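Local coordinates for multicopper oxidase (Uncultured bacterium, PDB 4E9X), which probably oxidises small reducing substrates at one copper site and passes the electrons to a copper cluster that reduces dioxygen to water, at residues 7-15 with 25-33; 95-105 with 118-126. All coordinates share one frame; numbering follows the deposited sequence.

Interaction 1: residues 7-15 with 25-33; sequences DMTIEEVTI and VFGFNGQVP
N29 and T9 clasp each other with two hydrogen bonds. T9 N donates a hydrogen bond to N29 OD1 at 2.8 Å, nearly in line with the amide C=O, while N29 N bonds back to T9 O from above that carbonyl's plane. Although N29 CB points away from the facing strand, chi1 of -73° swings the amide back, and its oxygen takes the place a main-chain carbonyl would hold in a regular ladder. With an alanine here, the T9 N-H would probably lose its acceptor and D309, which holds N29 ND2, its amide partner. A water bonded to D7 O reaches the same OD1 weakly.

Beyond this clasp runs an ordinary antiparallel ladder, E11 with G27 and V13 with V25, the bond from V13 N to V25 O being weak. The arrangement is a beta hairpin of strands 3-18 and 21-28 in the first cupredoxin-like domain. The chain leaves it by two overlapping turns, type II over G27-G30 and type I' over F28-Q31; G27 O takes E11 N on one face and G30 N on the other.

On one side of the hairpin I10 CG1 lies alongside F28 CE1 at 3.8 Å, and E12 OE2 comes in at the edge of the F26 ring, 3.7 Å from CE1, the carboxylate plane turned 53° from the ring. On the other, V13 CG2 meets V25 CG2 at 3.7 Å, and I15 CD1 wedges against V25 CG1 and V32 CB.

Within the strand, T9 OG1 bonds to E11 OE2 at 2.7 Å, on its anti lone pair. Outer partners hold both carboxylates, S54 on E12 OE2 and N52 on E11 OE2. The F26 ring stacks on Y155 and meets the copper ligand H57 edge-to-face.

Interaction 2: residues 95-105 with 118-126; sequences ADRIGTLWYHC and MWGPLIVDP. With CU (copper (II) ion), chain E; CU (copper (II) ion), chain D.
The Y103 ring lies flat over G120, whose CA sits 3.9 Å from the ring centroid in a CH-pi contact. The hollow exists because G120 is bare: a CB there would run into Y103 OH, tied to P35 O. With CG set between the backbone N and the carbonyl carbon (chi1 63°), the ring folds over the neighbouring strand, with L122 CB and P121 O at its edge.

On the opposite side of the sheet the bump is the indole of W102. W102 CZ3 presses on W119 CB at 3.6 Å, and H104 CD2 lies over one indole face, toward its rim. On this side of the sheet the T100 and I123 side chains lie side by side, CG2 against CD1. On the Y103 side, V124 plugs the bend of the facing chain: CG1 pushes into the cup formed by A95 O and R97 O, 3.5 Å from the latter, and CG2 bears on L101 CD1 at 3.8 Å. At the far end I98 crosses P126 at about a right angle.

Beneath these fittings G99 with V124, L101 with L122 and Y103 with G120 exchange paired backbone bonds, and C105 N to M118 O continues the ladder, bringing C105 CB within 3.7 Å of M118 SD.

C105 SG binds one copper at 2.2 Å and M118 SD at a longer 2.8 Å, with H57 and H112 completing the site. H104 ND1, bonded in its ring plane to C105 O, leaves NE2 to bind a second copper at 2.0 Å, alongside H62 of the same chain and H254 of a neighbouring subunit. This is the type 1 copper site of a cupredoxin domain, joined by the His-Cys-His sequence of multicopper oxidases to a cluster copper at the subunit interface.

Both contacts are largely buried antiparallel pairings within the first cupredoxin-like domain, but they belong to different sheets that pack together: F28 of interaction 1 meets Y103 of interaction 2 edge-to-face, and I10, F28 and the F26 carbonyl pack on M118. Interaction 1 joins the two strands of one hairpin; interaction 2 joins strands separated by helix 109-115, which follows C105. Their chemistry differs accordingly. The 7-15 with 25-33 pairing has a partly exposed polar margin, with a side-chain amide, carboxylates and a water, whereas 95-105 with 118-126 is chiefly aromatic and aliphatic and carries metal ligands. Interaction 2 alone of the two touches another subunit, while interaction 1 borders a copper site through F26.

Interaction 1: residues 7-15 with 25-33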
loop_
_atom_site.group_PDB
_atom_site.type_symbol
_atom_site.label_atom_id
_atom_site.label_comp_id
_atom_site.label_asym_id
_atom_site.label_seq_id
_atom_site.Cartn_x
_atom_site.Cartn_y
_atom_site.Cartn_z
ATOM N N ASP A 7 -2.565 -14.497 32.964
ATOM C CA ASP A 7 -2.596 -15.905 32.587
ATOM C C ASP A 7 -3.437 -16.002 31.298
ATOM O O ASP A 7 -4.591 -15.555 31.301
ATOM C CB ASP A 7 -3.188 -16.796 33.666
ATOM C CG ASP A 7 -2.323 -16.934 34.891
ATOM O OD1 ASP A 7 -1.084 -17.175 34.770
ATOM O OD2 ASP A 7 -2.803 -16.842 36.063
ATOM N N MET A 8 -2.842 -16.506 30.220
ATOM C CA MET A 8 -3.588 -16.565 28.972
ATOM C C MET A 8 -3.647 -18.012 28.498
ATOM O O MET A 8 -2.739 -18.789 28.821
ATOM C CB MET A 8 -2.967 -15.656 27.911
ATOM C CG MET A 8 -3.754 -15.542 26.601
ATOM S SD MET A 8 -2.870 -14.391 25.479
ATOM C CE MET A 8 -2.032 -13.526 26.821
ATOM N N THR A 9 -4.691 -18.401 27.804
ATOM C CA THR A 9 -4.748 -19.739 27.203
ATOM C C THR A 9 -4.923 -19.542 25.678
ATOM O O THR A 9 -5.153 -18.417 25.191
ATOM C CB THR A 9 -5.893 -20.624 27.674
ATOM O OG1 THR A 9 -7.146 -20.024 27.271
ATOM C CG2 THR A 9 -5.852 -20.733 29.214
ATOM N N ILE A 10 -4.737 -20.640 24.980
ATOM C CA ILE A 10 -4.926 -20.732 23.555
ATOM C C ILE A 10 -5.969 -21.834 23.343
ATOM O O ILE A 10 -5.702 -22.934 23.863
ATOM C CB ILE A 10 -3.660 -20.998 22.735
ATOM C CG1 ILE A 10 -2.474 -20.149 23.184
ATOM C CG2 ILE A 10 -3.928 -20.736 21.254
ATOM C CD1 ILE A 10 -1.181 -20.481 22.445
ATOM N N GLU A 11 -7.062 -21.578 22.664
ATOM C CA GLU A 11 -8.212 -22.483 22.612
ATOM C C GLU A 11 -8.646 -22.748 21.185
ATOM O O GLU A 11 -8.557 -21.840 20.344
ATOM C CB GLU A 11 -9.423 -21.874 23.367
ATOM C CG GLU A 11 -9.071 -21.517 24.814
ATOM C CD GLU A 11 -8.852 -22.674 25.763
ATOM O OE1 GLU A 11 -9.191 -23.834 25.447
ATOM O OE2 GLU A 11 -8.292 -22.424 26.894
ATOM N N GLU A 12 -9.164 -23.954 20.909
ATOM C CA GLU A 12 -9.806 -24.227 19.642
ATOM C C GLU A 12 -11.286 -23.893 19.801
ATOM O O GLU A 12 -12.002 -24.533 20.557
ATOM C CB GLU A 12 -9.651 -25.711 19.254
ATOM C CG GLU A 12 -8.193 -26.026 18.975
ATOM C CD GLU A 12 -7.890 -27.436 18.549
ATOM O OE1 GLU A 12 -8.812 -28.282 18.425
ATOM O OE2 GLU A 12 -6.694 -27.703 18.285
ATOM N N VAL A 13 -11.705 -22.851 19.069
ATOM C CA VAL A 13 -13.099 -22.439 19.074
ATOM C C VAL A 13 -13.509 -22.110 17.653
ATOM O O VAL A 13 -12.654 -21.970 16.744
ATOM C CB VAL A 13 -13.368 -21.227 20.011
ATOM C CG1 VAL A 13 -13.052 -21.569 21.455
ATOM C CG2 VAL A 13 -12.561 -19.985 19.580
ATOM N N THR A 14 -14.826 -22.008 17.454
ATOM C CA THR A 14 -15.405 -21.557 16.180
ATOM C C THR A 14 -16.134 -20.208 16.395
ATOM O O THR A 14 -16.926 -20.061 17.323
ATOM C CB THR A 14 -16.401 -22.631 15.678
ATOM O OG1 THR A 14 -15.697 -23.865 15.454
ATOM C CG2 THR A 14 -17.089 -22.228 14.380
ATOM N N ILE A 15 -15.841 -19.284 15.490
ATOM C CA ILE A 15 -16.447 -17.971 15.570
ATOM C C ILE A 15 -17.336 -17.746 14.381
ATOM O O ILE A 15 -17.118 -18.333 13.346
ATOM C CB ILE A 15 -15.376 -16.820 15.685
ATOM C CG1 ILE A 15 -14.386 -16.883 14.536
ATOM C CG2 ILE A 15 -14.700 -16.902 17.044
ATOM C CD1 ILE A 15 -13.508 -15.622 14.461
ATOM N N VAL A 25 -10.829 -21.271 14.612
ATOM C CA VAL A 25 -9.760 -20.365 14.942
ATOM C C VAL A 25 -8.995 -20.895 16.155
ATOM O O VAL A 25 -9.454 -21.799 16.858
ATOM C CB VAL A 25 -10.242 -18.927 15.222
ATOM C CG1 VAL A 25 -10.859 -18.359 13.891
ATOM C CG2 VAL A 25 -11.197 -18.839 16.391
ATOM N N PHE A 26 -7.817 -20.358 16.417
ATOM C CA PHE A 26 -7.067 -20.598 17.632
ATOM C C PHE A 26 -7.121 -19.316 18.468
ATOM O O PHE A 26 -6.275 -18.453 18.354
ATOM C CB PHE A 26 -5.623 -20.979 17.310
ATOM C CG PHE A 26 -5.454 -22.297 16.568
ATOM C CD1 PHE A 26 -5.913 -23.497 17.089
ATOM C CD2 PHE A 26 -4.808 -22.293 15.333
ATOM C CE1 PHE A 26 -5.713 -24.705 16.417
ATOM C CE2 PHE A 26 -4.610 -23.495 14.656
ATOM C CZ PHE A 26 -5.052 -24.685 15.224
ATOM N N GLY A 27 -8.161 -19.196 19.280
ATOM C CA GLY A 27 -8.399 -17.909 19.950
ATOM C C GLY A 27 -7.670 -17.845 21.262
ATOM O O GLY A 27 -7.773 -18.731 22.127
ATOM N N PHE A 28 -6.916 -16.782 21.471
ATOM C CA PHE A 28 -6.384 -16.465 22.785
ATOM C C PHE A 28 -7.577 -16.258 23.724
ATOM O O PHE A 28 -8.500 -15.507 23.420
ATOM C CB PHE A 28 -5.503 -15.217 22.699
ATOM C CG PHE A 28 -4.189 -15.451 21.934
ATOM C CD1 PHE A 28 -3.260 -16.362 22.424
ATOM C CD2 PHE A 28 -3.933 -14.781 20.761
ATOM C CE1 PHE A 28 -2.058 -16.632 21.752
ATOM C CE2 PHE A 28 -2.736 -14.997 20.121
ATOM C CZ PHE A 28 -1.771 -15.907 20.608
ATOM N N ASN A 29 -7.569 -16.978 24.844
ATOM C CA ASN A 29 -8.672 -17.034 25.795
ATOM C C ASN A 29 -9.961 -17.334 25.049
ATOM O O ASN A 29 -11.055 -16.902 25.487
ATOM C CB ASN A 29 -8.777 -15.753 26.617
ATOM C CG ASN A 29 -7.680 -15.625 27.652
ATOM O OD1 ASN A 29 -6.770 -16.454 27.714
ATOM N ND2 ASN A 29 -7.761 -14.594 28.483
ATOM N N GLY A 30 -9.918 -18.084 23.963
ATOM C CA GLY A 30 -11.125 -18.495 23.288
ATOM C C GLY A 30 -11.876 -17.370 22.600
ATOM O O GLY A 30 -13.069 -17.470 22.368
ATOM N N GLN A 31 -11.162 -16.286 22.205
ATOM C CA GLN A 31 -11.877 -15.185 21.549
ATOM C C GLN A 31 -10.974 -14.616 20.435
ATOM O O GLN A 31 -9.742 -14.750 20.506
ATOM C CB GLN A 31 -12.232 -14.080 22.544
ATOM C CG GLN A 31 -11.030 -13.548 23.371
ATOM C CD GLN A 31 -11.471 -12.327 24.170
ATOM O OE1 GLN A 31 -12.098 -12.471 25.232
ATOM N NE2 GLN A 31 -11.145 -11.146 23.675
ATOM N N VAL A 32 -11.615 -13.951 19.458
ATOM C CA VAL A 32 -10.925 -13.246 18.389
ATOM C C VAL A 32 -11.639 -11.896 18.213
ATOM O O VAL A 32 -12.860 -11.963 17.978
ATOM C CB VAL A 32 -10.887 -13.960 17.058
ATOM C CG1 VAL A 32 -10.062 -13.135 16.071
ATOM C CG2 VAL A 32 -10.268 -15.383 17.231
ATOM N N PRO A 33 -11.021 -10.723 18.324
ATOM C CA PRO A 33 -9.642 -10.489 18.750
ATOM C C PRO A 33 -9.357 -11.087 20.146
ATOM O O PRO A 33 -10.283 -11.342 20.944
ATOM C CB PRO A 33 -9.626 -8.974 18.915
ATOM C CG PRO A 33 -10.704 -8.423 18.005
ATOM C CD PRO A 33 -11.775 -9.480 18.028
HETATM O O HOH W 1 -6.721 -17.071 31.050
#

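Interaction 2: residues 95-105 with 118-126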
loop_
_atom_site.group_PDB
_atom_site.type_symbol
_atom_site.label_atom_id
_atom_site.label_comp_id
_atom_site.label_asym_id
_atom_site.label_seq_id
_atom_site.Cartn_x
_atom_site.Cartn_y
_atom_site.Cartn_z
ATOM N N ALA A 95 7.582 -3.017 29.524
ATOM C CA ALA A 95 6.854 -2.247 28.546
ATOM C C ALA A 95 7.473 -0.860 28.374
ATOM O O ALA A 95 6.816 0.135 28.705
ATOM C CB ALA A 95 5.399 -2.134 29.031
ATOM N N ASP A 96 8.693 -0.795 27.855
ATOM C CA ASP A 96 9.368 0.487 27.748
ATOM C C ASP A 96 9.037 1.137 26.421
ATOM O O ASP A 96 9.366 2.305 26.245
ATOM C CB ASP A 96 10.870 0.403 27.944
ATOM C CG ASP A 96 11.594 -0.644 27.176
ATOM O OD1 ASP A 96 11.070 -1.230 26.218
ATOM O OD2 ASP A 96 12.768 -0.905 27.563
ATOM N N ARG A 97 8.419 0.468 25.495
ATOM C CA ARG A 97 7.989 1.039 24.202
ATOM C C ARG A 97 6.521 1.434 24.292
ATOM O O ARG A 97 5.692 0.584 24.577
ATOM C CB ARG A 97 8.236 0.016 23.064
ATOM C CG ARG A 97 7.474 0.438 21.736
ATOM C CD ARG A 97 8.039 1.690 21.138
ATOM N NE ARG A 97 7.969 1.578 19.679
ATOM C CZ ARG A 97 6.866 1.637 18.949
ATOM N NH1 ARG A 97 5.669 1.837 19.473
ATOM N NH2 ARG A 97 7.001 1.511 17.637
ATOM N N ILE A 98 6.215 2.701 24.075
ATOM C CA ILE A 98 4.846 3.164 24.260
ATOM C C ILE A 98 4.004 2.897 23.022
ATOM O O ILE A 98 4.457 2.696 21.900
ATOM C CB ILE A 98 4.890 4.678 24.570
ATOM C CG1 ILE A 98 5.431 5.517 23.393
ATOM C CG2 ILE A 98 5.681 4.955 25.832
ATOM C CD1 ILE A 98 5.546 7.015 23.615
ATOM N N GLY A 99 2.691 3.003 23.264
ATOM C CA GLY A 99 1.716 3.198 22.179
ATOM C C GLY A 99 0.892 1.977 21.857
ATOM O O GLY A 99 0.792 0.997 22.617
ATOM N N THR A 100 0.329 2.014 20.641
ATOM C CA THR A 100 -0.474 0.942 20.138
ATOM C C THR A 100 0.418 -0.195 19.624
ATOM O O THR A 100 0.977 -0.109 18.514
ATOM C CB THR A 100 -1.333 1.436 18.964
ATOM O OG1 THR A 100 -2.060 2.594 19.399
ATOM C CG2 THR A 100 -2.316 0.363 18.514
ATOM N N LEU A 101 0.516 -1.243 20.437
ATOM C CA LEU A 101 1.247 -2.448 20.045
ATOM C C LEU A 101 0.263 -3.590 19.865
ATOM O O LEU A 101 -0.971 -3.407 20.006
ATOM C CB LEU A 101 2.289 -2.823 21.127
ATOM C CG LEU A 101 3.101 -1.636 21.667
ATOM C CD1 LEU A 101 4.169 -2.138 22.646
ATOM C CD2 LEU A 101 3.754 -0.827 20.585
ATOM N N TRP A 102 0.757 -4.782 19.548
ATOM C CA TRP A 102 -0.159 -5.933 19.439
ATOM C C TRP A 102 0.633 -7.202 19.655
ATOM O O TRP A 102 1.843 -7.153 19.791
ATOM C CB TRP A 102 -0.897 -5.924 18.131
ATOM C CG TRP A 102 -0.162 -6.051 16.823
ATOM C CD1 TRP A 102 0.854 -5.275 16.360
ATOM C CD2 TRP A 102 -0.455 -7.024 15.808
ATOM N NE1 TRP A 102 1.219 -5.730 15.090
ATOM C CE2 TRP A 102 0.438 -6.794 14.736
ATOM C CE3 TRP A 102 -1.388 -8.075 15.675
ATOM C CZ2 TRP A 102 0.410 -7.587 13.583
ATOM C CZ3 TRP A 102 -1.411 -8.856 14.537
ATOM C CH2 TRP A 102 -0.499 -8.611 13.484
ATOM N N TYR A 103 -0.061 -8.319 19.698
ATOM C CA TYR A 103 0.626 -9.575 19.974
ATOM C C TYR A 103 -0.012 -10.600 19.032
ATOM O O TYR A 103 -1.202 -10.493 18.670
ATOM C CB TYR A 103 0.592 -9.977 21.477
ATOM C CG TYR A 103 -0.831 -10.231 21.965
ATOM C CD1 TYR A 103 -1.427 -11.485 21.859
ATOM C CD2 TYR A 103 -1.569 -9.197 22.533
ATOM C CE1 TYR A 103 -2.729 -11.707 22.305
ATOM C CE2 TYR A 103 -2.890 -9.389 22.984
ATOM C CZ TYR A 103 -3.434 -10.629 22.855
ATOM O OH TYR A 103 -4.734 -10.895 23.276
ATOM N N HIS A 104 0.744 -11.629 18.645
ATOM C CA HIS A 104 0.210 -12.613 17.718
ATOM C C HIS A 104 1.086 -13.864 17.715
ATOM O O HIS A 104 2.277 -13.764 18.069
ATOM C CB HIS A 104 0.109 -12.068 16.281
ATOM C CG HIS A 104 1.355 -11.532 15.633
ATOM N ND1 HIS A 104 2.330 -12.312 15.074
ATOM C CD2 HIS A 104 1.762 -10.250 15.464
ATOM C CE1 HIS A 104 3.298 -11.517 14.579
ATOM N NE2 HIS A 104 2.972 -10.256 14.783
ATOM N N CYS A 105 0.536 -14.977 17.270
ATOM C CA CYS A 105 1.399 -16.170 17.148
ATOM C C CYS A 105 2.497 -15.898 16.138
ATOM O O CYS A 105 2.321 -15.131 15.197
ATOM C CB CYS A 105 0.503 -17.344 16.705
ATOM S SG CYS A 105 1.410 -18.911 16.715
ATOM N N MET A 118 -5.112 -15.497 15.547
ATOM C CA MET A 118 -4.165 -15.490 16.685
ATOM C C MET A 118 -3.504 -14.146 16.864
ATOM O O MET A 118 -2.298 -13.954 16.641
ATOM C CB MET A 118 -3.092 -16.573 16.430
ATOM C CG MET A 118 -3.757 -17.966 16.252
ATOM S SD MET A 118 -2.599 -19.284 16.717
ATOM C CE MET A 118 -2.467 -19.037 18.499
ATOM N N TRP A 119 -4.296 -13.179 17.375
ATOM C CA TRP A 119 -3.766 -11.829 17.555
ATOM C C TRP A 119 -4.697 -11.059 18.476
ATOM O O TRP A 119 -5.902 -11.374 18.626
ATOM C CB TRP A 119 -3.693 -11.098 16.199
ATOM C CG TRP A 119 -4.764 -11.361 15.184
ATOM C CD1 TRP A 119 -4.691 -12.214 14.123
ATOM C CD2 TRP A 119 -6.068 -10.756 15.136
ATOM N NE1 TRP A 119 -5.861 -12.183 13.418
ATOM C CE2 TRP A 119 -6.749 -11.290 13.994
ATOM C CE3 TRP A 119 -6.720 -9.783 15.937
ATOM C CZ2 TRP A 119 -8.062 -10.918 13.627
ATOM C CZ3 TRP A 119 -8.023 -9.412 15.577
ATOM C CH2 TRP A 119 -8.648 -9.968 14.454
ATOM N N GLY A 120 -4.142 -10.047 19.113
ATOM C CA GLY A 120 -4.897 -9.150 19.969
ATOM C C GLY A 120 -4.078 -7.904 20.232
ATOM O O GLY A 120 -2.939 -7.803 19.813
ATOM N N PRO A 121 -4.718 -6.899 20.868
ATOM C CA PRO A 121 -4.084 -5.599 21.076
ATOM C C PRO A 121 -3.341 -5.460 22.398
ATOM O O PRO A 121 -3.821 -5.991 23.417
ATOM C CB PRO A 121 -5.296 -4.625 21.019
ATOM C CG PRO A 121 -6.415 -5.473 21.666
ATOM C CD PRO A 121 -6.146 -6.935 21.291
ATOM N N LEU A 122 -2.218 -4.750 22.352
ATOM C CA LEU A 122 -1.379 -4.450 23.516
ATOM C C LEU A 122 -1.206 -2.934 23.577
ATOM O O LEU A 122 -0.491 -2.391 22.748
ATOM C CB LEU A 122 -0.064 -5.237 23.440
ATOM C CG LEU A 122 1.010 -4.821 24.449
ATOM C CD1 LEU A 122 0.575 -4.987 25.907
ATOM C CD2 LEU A 122 2.300 -5.631 24.177
ATOM N N ILE A 123 -1.852 -2.296 24.542
ATOM C CA ILE A 123 -1.836 -0.830 24.593
ATOM C C ILE A 123 -0.946 -0.433 25.744
ATOM O O ILE A 123 -1.222 -0.795 26.894
ATOM C CB ILE A 123 -3.256 -0.267 24.765
ATOM C CG1 ILE A 123 -4.185 -0.752 23.635
ATOM C CG2 ILE A 123 -3.188 1.236 24.892
ATOM C CD1 ILE A 123 -3.677 -0.441 22.209
ATOM N N VAL A 124 0.095 0.332 25.452
ATOM C CA VAL A 124 1.021 0.827 26.468
ATOM C C VAL A 124 0.787 2.331 26.607
ATOM O O VAL A 124 1.086 3.084 25.677
ATOM C CB VAL A 124 2.490 0.483 26.122
ATOM C CG1 VAL A 124 3.422 1.066 27.205
ATOM C CG2 VAL A 124 2.692 -1.040 25.998
ATOM N N ASP A 125 0.278 2.753 27.759
ATOM C CA ASP A 125 0.048 4.191 27.944
ATOM C C ASP A 125 1.344 4.951 28.151
ATOM O O ASP A 125 2.081 4.615 29.103
ATOM C CB ASP A 125 -0.851 4.482 29.134
ATOM C CG ASP A 125 -2.323 4.203 28.937
ATOM O OD1 ASP A 125 -2.711 3.747 27.837
ATOM O OD2 ASP A 125 -3.101 4.432 29.898
ATOM N N PRO A 126 1.637 5.992 27.400
ATOM C CA PRO A 126 2.823 6.778 27.699
ATOM C C PRO A 126 2.671 7.487 29.054
ATOM O O PRO A 126 1.595 7.970 29.420
ATOM C CB PRO A 126 2.865 7.857 26.623
ATOM C CG PRO A 126 1.698 7.621 25.719
ATOM C CD PRO A 126 0.871 6.488 26.217
HETATM CU CU CU E . 3.783 -8.644 13.991
HETATM CU CU CU D . -0.125 -20.444 16.271
#